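Long-range contacts in Exo-arabinanase (Penicillium chrysogenum, PDB 3A72), which hydrolyses alpha-1,5-linked L-arabinan in an exo fashion, probably releasing arabinobiose from the chain end, with a beta-propeller domain that carries the sugar-binding pocket: residues A[237-242]-A[254-259]; A[260-265]-A[287-292]; A[273-278]-A[325-330]. All blocks are in the same frame, centred on the assembly; numbering follows the deposited sequence.

Overall arrangement
Six antiparallel four-stranded sheets make this chain a six-bladed beta-propeller, and the three contacts follow one another through its last three blades. Interaction 1 pairs the two outer strands of blade 204-255, and interaction 2 packs the linker leaving that blade on a loop of blade 269-306. Interaction 3 joins blade 269-306 to the closing one, 317-350, which strand 6-10 completes. The centres of interactions 1 and 2 lie 13 Å apart, and L237 N probably donates to P264 O. Interaction 3 is centred 21 Å from each, and L292 meets L329 between 2 and 3. Interaction 1 closes before 2 opens; interactions 2 and 3 each bridge neighbouring blades, and their segments alternate along the chain.

Interaction 1: A[237-242]-A[254-259]; sequences LYYRLS and QRLVVS
Q254 and Y239 lie side by side and point the same way on one face of the sheet. Q254 CG is anti to the backbone N (chi1 -176°) and the chain stays extended beyond it, so that the amide lies beside the Y239 ring, CD 3.5 Å from CE1, with the two planes 41° apart. Although Y239 OH sits 3.3 Å from Q254 NE2, the angle is poor for a bond; the hydroxyl instead pairs with G299 O and W303 NE1. L256 CB comes to the ring edge, 3.8 Å from Y239 CE2. On the other face of the sheet Y238 meets R255. R255 CB is a CH-pi donor over the ring, 3.9 Å from its centroid. Bent at chi3 (-70°), the arginine then folds back to the phenol: NE donates to Y238 OH at 3.1 Å, and NH2 adds a weak bond. F228 gives R255 a cation-pi partner as well. Between these faces the backbones pair as antiparallel strands, Y239 with Q254 as the hydrogen-bonded pair and Y238 with R255 as the non-hydrogen-bonded one. Beyond the Y238-R255 pair L256 N donates to L237 O at 3.0 Å, and one water joins L237 O to L256 O. This hairpin forms the outer edge of a propeller blade, strand 254-255 being the outermost. NE, and more weakly NH2, of one guanidinium converge on a single phenol oxygen, so the positive charge would probably polarise that hydroxyl while the ring face is covered by the apolar part of the same arginine.

Interaction 2: A[260-265]-A[287-292]; sequences SGTQPT and GTQGTL
P264 and T265 run past Q289 and T288 in opposite directions, their CA atoms 6.6 Å apart for P264 and Q289 and 5.9 Å for T265 and T288, without forming a beta pair. The carbonyl of T265 is the main acceptor. T288 OG1 donates to T265 O at 2.8 Å from well above the carbonyl plane, 52° out of it, and G287 N adds a weak bond. Q289 turns at chi2 (73°), bringing CD close to P264 CA, and OE1 accepts from T265 N at 3.3 Å and touches P264 CA. The same OE1 is held by S286 OG. Q289 NE2 donates to a water that also meets T265 OG1 at 2.7 Å. The setting is the seam between two propeller blades: 260-265 links the outermost strand 254-255 of one to the innermost strand 269-273 of the next, while 287-292 joins the two middle strands of that next blade, on the side of the blade near the bound arabinofuranose. Farther back, the T262 and Q289 side chains slide past each other in opposite directions, CG2 of T262 4.0 Å from CG of Q289. T262 N donates to S260 OG, an ST turn, and both hydroxyls, T262 OG1 and S260 OG, pair with E305 OE1, whose other oxygen takes T291 OG1.

Interaction 3: A[273-278]-A[325-330]; sequences TPYGGE and GGRYLV
Y275 reaches across to G325, G326 and R327, its CB directed at that segment from the start. CG, anti to the carbonyl carbon (chi1 -87°), leads the ring onto the backbone there. CD1 lies 3.4 Å from G326 O. CE1 comes next, 3.3 Å from G325 O, which stands at the ring edge near its plane, and it also borders R327 N. One face is covered by R327 CA, a CH-pi donor 3.7 Å from the ring centroid, and on the far rim CE2 comes close to R327 CG. Y275 CZ meets R327 CB at 3.5 Å. R327 CB also touches OH at the tip, where the hydroxyl pairs with D324 O. Before the ring, T273 and P274 complete the grip. T273 OG1, placed anti to the backbone N (chi1 175°), donates to G326 O at 2.7 Å and accepts from Y275 N at 3.0 Å in an ST turn. P274 CG packs 3.4 Å from G325 O. G326, at phi 95°, turns its CA to P274 CD and T273 OG1 in a spot that leaves no room for a side chain. The contact joins the turn between the first two strands of propeller blade 269-306 to the short helix 323-326 and strand 328-333 of the closing blade, with K352 of the C-terminal helix beside the tyrosine. R327 stretches from CG to NE, where D350 OD1 forms a salt bridge, and Y328 OH sits over the guanidinium face. One threonine hydroxyl thus serves both segments, donating to one and accepting from the other, while the ring takes R327 CA on its face and G325 O at its edge, where its slightly positive C-H rim would suit a carbonyl oxygen.

Interaction 1: A[237-242]-A[254-259]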
# COMPACT_ATOMS: atom_id res chain seq x y z
N LEU A 237 5.57 2.40 -14.01
CA LEU A 237 6.21 2.29 -12.70
C LEU A 237 7.62 2.88 -12.75
O LEU A 237 8.42 2.62 -13.67
CB LEU A 237 6.28 0.84 -12.23
CG LEU A 237 4.93 0.16 -12.11
CD1 LEU A 237 5.13 -1.18 -11.38
CD2 LEU A 237 3.88 1.02 -11.44
N TYR A 238 7.93 3.67 -11.72
CA TYR A 238 9.24 4.28 -11.48
C TYR A 238 9.66 3.99 -10.07
O TYR A 238 8.83 3.75 -9.19
CB TYR A 238 9.17 5.83 -11.66
CG TYR A 238 9.36 6.31 -13.07
CD1 TYR A 238 8.48 6.01 -14.09
CD2 TYR A 238 10.46 7.10 -13.39
CE1 TYR A 238 8.70 6.47 -15.37
CE2 TYR A 238 10.70 7.59 -14.69
CZ TYR A 238 9.81 7.26 -15.67
OH TYR A 238 9.97 7.71 -16.96
N TYR A 239 10.97 4.03 -9.82
CA TYR A 239 11.47 3.95 -8.47
C TYR A 239 12.61 4.92 -8.27
O TYR A 239 13.28 5.40 -9.18
CB TYR A 239 11.88 2.56 -8.12
CG TYR A 239 12.79 1.74 -9.01
CD1 TYR A 239 14.17 1.74 -8.83
CD2 TYR A 239 12.26 0.95 -10.00
CE1 TYR A 239 15.01 0.97 -9.64
CE2 TYR A 239 13.09 0.16 -10.77
CZ TYR A 239 14.44 0.16 -10.60
OH TYR A 239 15.20 -0.71 -11.37
N ARG A 240 12.81 5.22 -6.99
CA ARG A 240 13.94 6.01 -6.48
C ARG A 240 14.60 5.19 -5.39
O ARG A 240 13.98 4.45 -4.65
CB ARG A 240 13.45 7.34 -5.95
CG ARG A 240 13.04 8.29 -7.06
CD ARG A 240 12.35 9.52 -6.58
NE ARG A 240 11.86 10.35 -7.68
CZ ARG A 240 11.92 11.66 -7.76
NH1 ARG A 240 12.47 12.41 -6.82
NH2 ARG A 240 11.35 12.26 -8.79
N LEU A 241 15.94 5.36 -5.32
CA LEU A 241 16.76 4.66 -4.34
C LEU A 241 17.46 5.66 -3.45
O LEU A 241 18.13 6.59 -3.96
CB LEU A 241 17.78 3.80 -5.10
CG LEU A 241 17.11 2.57 -5.77
CD1 LEU A 241 17.79 2.14 -7.02
CD2 LEU A 241 16.99 1.44 -4.72
N SER A 242 17.35 5.47 -2.14
CA SER A 242 17.98 6.35 -1.16
C SER A 242 18.31 5.58 0.07
O SER A 242 17.49 4.74 0.49
CB SER A 242 17.05 7.48 -0.77
OG SER A 242 17.67 8.31 0.17
N GLN A 254 13.91 6.46 -11.74
CA GLN A 254 14.35 5.41 -12.65
C GLN A 254 13.13 4.62 -13.14
O GLN A 254 12.35 4.09 -12.32
CB GLN A 254 15.29 4.47 -11.91
CG GLN A 254 15.90 3.39 -12.78
CD GLN A 254 16.94 2.51 -12.11
OE1 GLN A 254 17.49 2.87 -11.04
NE2 GLN A 254 17.24 1.45 -12.77
N ARG A 255 12.91 4.56 -14.43
CA ARG A 255 11.79 3.79 -14.99
C ARG A 255 12.12 2.31 -14.83
O ARG A 255 13.21 1.84 -15.17
CB ARG A 255 11.57 4.15 -16.45
CG ARG A 255 10.40 3.43 -17.07
CD ARG A 255 10.13 3.81 -18.50
NE ARG A 255 9.61 5.16 -18.66
CZ ARG A 255 8.47 5.55 -19.19
NH1 ARG A 255 7.56 4.69 -19.71
NH2 ARG A 255 8.16 6.85 -19.24
N LEU A 256 11.15 1.54 -14.35
CA LEU A 256 11.31 0.09 -14.24
C LEU A 256 11.22 -0.51 -15.64
O LEU A 256 10.18 -0.37 -16.30
CB LEU A 256 10.28 -0.46 -13.25
CG LEU A 256 10.41 -1.90 -12.82
CD1 LEU A 256 9.65 -2.13 -11.54
CD2 LEU A 256 9.94 -2.91 -13.89
N VAL A 257 12.27 -1.21 -16.09
CA VAL A 257 12.32 -1.81 -17.40
C VAL A 257 12.35 -3.32 -17.25
O VAL A 257 13.15 -3.86 -16.45
CB VAL A 257 13.54 -1.32 -18.20
CG1 VAL A 257 13.60 -2.02 -19.57
CG2 VAL A 257 13.47 0.23 -18.32
N VAL A 258 11.47 -3.99 -18.00
CA VAL A 258 11.29 -5.42 -17.92
C VAL A 258 11.95 -6.06 -19.14
O VAL A 258 11.77 -5.58 -20.27
CB VAL A 258 9.79 -5.75 -17.85
CG1 VAL A 258 9.56 -7.27 -17.64
CG2 VAL A 258 9.13 -4.99 -16.74
N SER A 259 12.72 -7.14 -18.93
CA SER A 259 13.48 -7.72 -20.04
C SER A 259 12.62 -8.29 -21.15
O SER A 259 13.08 -8.39 -22.29
CB SER A 259 14.48 -8.74 -19.52
OG SER A 259 13.74 -9.83 -18.97
O HOH W 1 7.80 0.90 -15.75
O HOH W 2 14.83 -1.33 -14.55

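Interaction 2: A[260-265]-A[287-292]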
# COMPACT_ATOMS: atom_id res chain seq x y z
N SER A 260 11.35 -8.63 -20.89
CA SER A 260 10.41 -9.11 -21.90
C SER A 260 9.83 -8.01 -22.75
O SER A 260 9.20 -8.31 -23.76
CB SER A 260 9.24 -9.82 -21.19
OG SER A 260 8.56 -8.82 -20.41
N GLY A 261 9.95 -6.75 -22.33
CA GLY A 261 9.30 -5.64 -22.98
C GLY A 261 7.97 -5.26 -22.42
O GLY A 261 7.43 -4.22 -22.79
N THR A 262 7.40 -6.03 -21.49
CA THR A 262 6.18 -5.58 -20.81
C THR A 262 6.47 -4.26 -20.14
O THR A 262 7.54 -4.06 -19.53
CB THR A 262 5.77 -6.63 -19.79
OG1 THR A 262 5.44 -7.82 -20.52
CG2 THR A 262 4.58 -6.22 -18.94
N GLN A 263 5.51 -3.33 -20.20
CA GLN A 263 5.64 -2.01 -19.63
C GLN A 263 4.62 -1.89 -18.50
O GLN A 263 3.44 -1.58 -18.74
CB GLN A 263 5.41 -0.95 -20.68
CG GLN A 263 6.55 -1.00 -21.71
CD GLN A 263 6.42 0.12 -22.71
OE1 GLN A 263 6.59 1.30 -22.41
NE2 GLN A 263 6.08 -0.20 -23.92
N PRO A 264 5.01 -2.21 -17.28
CA PRO A 264 4.00 -2.28 -16.19
C PRO A 264 3.47 -0.89 -15.86
O PRO A 264 4.22 0.09 -15.82
CB PRO A 264 4.76 -2.88 -15.02
CG PRO A 264 6.15 -2.83 -15.34
CD PRO A 264 6.36 -2.54 -16.79
N THR A 265 2.18 -0.83 -15.55
CA THR A 265 1.54 0.43 -15.23
C THR A 265 0.62 0.30 -14.03
O THR A 265 -0.04 -0.75 -13.82
CB THR A 265 0.75 1.01 -16.42
OG1 THR A 265 -0.27 0.09 -16.79
CG2 THR A 265 1.64 1.32 -17.59
N GLY A 287 -0.84 -2.67 -11.01
CA GLY A 287 -2.29 -2.86 -10.98
C GLY A 287 -2.84 -3.41 -12.29
O GLY A 287 -4.05 -3.71 -12.35
N THR A 288 -2.05 -3.50 -13.34
CA THR A 288 -2.56 -3.84 -14.67
C THR A 288 -2.21 -5.25 -15.07
O THR A 288 -2.97 -5.90 -15.75
CB THR A 288 -2.01 -2.82 -15.70
OG1 THR A 288 -2.37 -1.52 -15.25
CG2 THR A 288 -2.62 -3.03 -17.09
N GLN A 289 -1.03 -5.72 -14.69
CA GLN A 289 -0.52 -7.02 -15.07
C GLN A 289 -0.81 -8.04 -13.98
O GLN A 289 -0.75 -7.77 -12.78
CB GLN A 289 1.01 -6.90 -15.31
CG GLN A 289 1.35 -6.26 -16.66
CD GLN A 289 1.11 -4.79 -16.73
OE1 GLN A 289 1.37 -4.00 -15.79
NE2 GLN A 289 0.60 -4.36 -17.87
N GLY A 290 -1.09 -9.27 -14.40
CA GLY A 290 -1.23 -10.39 -13.49
C GLY A 290 0.07 -11.05 -13.06
O GLY A 290 0.13 -11.66 -11.99
N THR A 291 1.10 -10.92 -13.88
CA THR A 291 2.44 -11.42 -13.63
C THR A 291 3.10 -10.63 -12.51
O THR A 291 2.55 -9.66 -11.99
CB THR A 291 3.23 -11.33 -14.94
OG1 THR A 291 3.09 -10.00 -15.36
CG2 THR A 291 2.73 -12.30 -15.98
N LEU A 292 4.30 -11.05 -12.15
CA LEU A 292 5.15 -10.33 -11.20
C LEU A 292 6.46 -9.97 -11.87
O LEU A 292 6.86 -10.58 -12.88
CB LEU A 292 5.41 -11.14 -9.93
CG LEU A 292 4.17 -11.37 -9.05
CD1 LEU A 292 4.49 -12.48 -8.04
CD2 LEU A 292 3.73 -10.13 -8.33
O HOH W 3 0.13 -1.62 -18.85

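Interaction 3: A[273-278]-A[325-330]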
# COMPACT_ATOMS: atom_id res chain seq x y z
N THR A 273 12.75 -10.25 -0.52
CA THR A 273 13.01 -11.52 0.19
C THR A 273 14.51 -11.80 0.16
O THR A 273 15.16 -11.54 -0.84
CB THR A 273 12.27 -12.69 -0.47
OG1 THR A 273 12.67 -13.89 0.21
CG2 THR A 273 12.56 -12.82 -1.94
N PRO A 274 15.04 -12.46 1.21
CA PRO A 274 16.38 -13.01 1.08
C PRO A 274 16.55 -14.09 0.04
O PRO A 274 17.68 -14.37 -0.35
CB PRO A 274 16.62 -13.63 2.51
CG PRO A 274 15.61 -12.98 3.40
CD PRO A 274 14.44 -12.68 2.55
N TYR A 275 15.46 -14.75 -0.35
CA TYR A 275 15.56 -15.83 -1.32
C TYR A 275 15.97 -15.30 -2.69
O TYR A 275 15.69 -14.16 -3.06
CB TYR A 275 14.20 -16.59 -1.42
CG TYR A 275 14.09 -17.68 -0.40
CD1 TYR A 275 13.98 -17.35 0.96
CD2 TYR A 275 14.15 -19.00 -0.70
CE1 TYR A 275 13.93 -18.28 1.94
CE2 TYR A 275 14.09 -20.02 0.29
CZ TYR A 275 13.96 -19.60 1.61
OH TYR A 275 13.89 -20.64 2.56
N GLY A 276 16.58 -16.22 -3.45
CA GLY A 276 16.87 -16.03 -4.84
C GLY A 276 18.26 -15.70 -5.25
O GLY A 276 18.57 -15.74 -6.45
N GLY A 277 19.13 -15.36 -4.30
CA GLY A 277 20.51 -15.04 -4.58
C GLY A 277 21.12 -14.25 -3.43
O GLY A 277 20.45 -13.95 -2.42
N GLU A 278 22.38 -13.85 -3.61
CA GLU A 278 23.14 -13.21 -2.55
C GLU A 278 22.57 -11.87 -2.13
O GLU A 278 22.77 -11.44 -1.02
CB GLU A 278 24.57 -13.04 -3.04
CG GLU A 278 25.32 -12.04 -2.18
CD GLU A 278 26.31 -11.17 -2.92
OE1 GLU A 278 26.34 -10.93 -4.15
OE2 GLU A 278 27.15 -10.66 -2.16
N GLY A 325 12.75 -18.01 6.71
CA GLY A 325 13.65 -16.96 6.25
C GLY A 325 13.20 -16.26 4.99
O GLY A 325 14.04 -15.85 4.17
N GLY A 326 11.90 -16.11 4.79
CA GLY A 326 11.37 -15.35 3.64
C GLY A 326 11.01 -16.17 2.43
O GLY A 326 11.00 -15.67 1.32
N ARG A 327 10.68 -17.44 2.65
CA ARG A 327 10.44 -18.35 1.55
C ARG A 327 9.11 -18.16 0.80
O ARG A 327 9.04 -18.54 -0.36
CB ARG A 327 10.49 -19.78 2.15
CG ARG A 327 10.27 -20.85 1.06
CD ARG A 327 10.63 -22.25 1.64
NE ARG A 327 10.17 -23.25 0.66
CZ ARG A 327 10.27 -24.56 0.90
NH1 ARG A 327 10.85 -25.01 1.98
NH2 ARG A 327 9.78 -25.37 -0.01
N TYR A 328 8.07 -17.67 1.45
CA TYR A 328 6.72 -17.66 0.86
C TYR A 328 6.25 -16.23 0.65
O TYR A 328 6.42 -15.35 1.48
CB TYR A 328 5.77 -18.41 1.80
CG TYR A 328 6.11 -19.88 1.90
CD1 TYR A 328 5.71 -20.78 0.93
CD2 TYR A 328 6.92 -20.32 2.95
CE1 TYR A 328 6.03 -22.11 1.00
CE2 TYR A 328 7.24 -21.69 3.02
CZ TYR A 328 6.80 -22.55 2.06
OH TYR A 328 7.14 -23.88 2.10
N LEU A 329 5.61 -16.03 -0.52
CA LEU A 329 5.07 -14.75 -0.92
C LEU A 329 3.54 -14.75 -0.97
O LEU A 329 2.95 -15.56 -1.70
CB LEU A 329 5.57 -14.42 -2.33
CG LEU A 329 5.10 -13.07 -2.92
CD1 LEU A 329 5.73 -11.89 -2.20
CD2 LEU A 329 5.37 -13.04 -4.40
N VAL A 330 2.90 -13.85 -0.25
CA VAL A 330 1.48 -13.55 -0.35
C VAL A 330 1.27 -12.57 -1.48
O VAL A 330 1.97 -11.55 -1.59
CB VAL A 330 1.01 -12.95 0.96
CG1 VAL A 330 -0.27 -12.14 0.85
CG2 VAL A 330 0.83 -14.04 2.03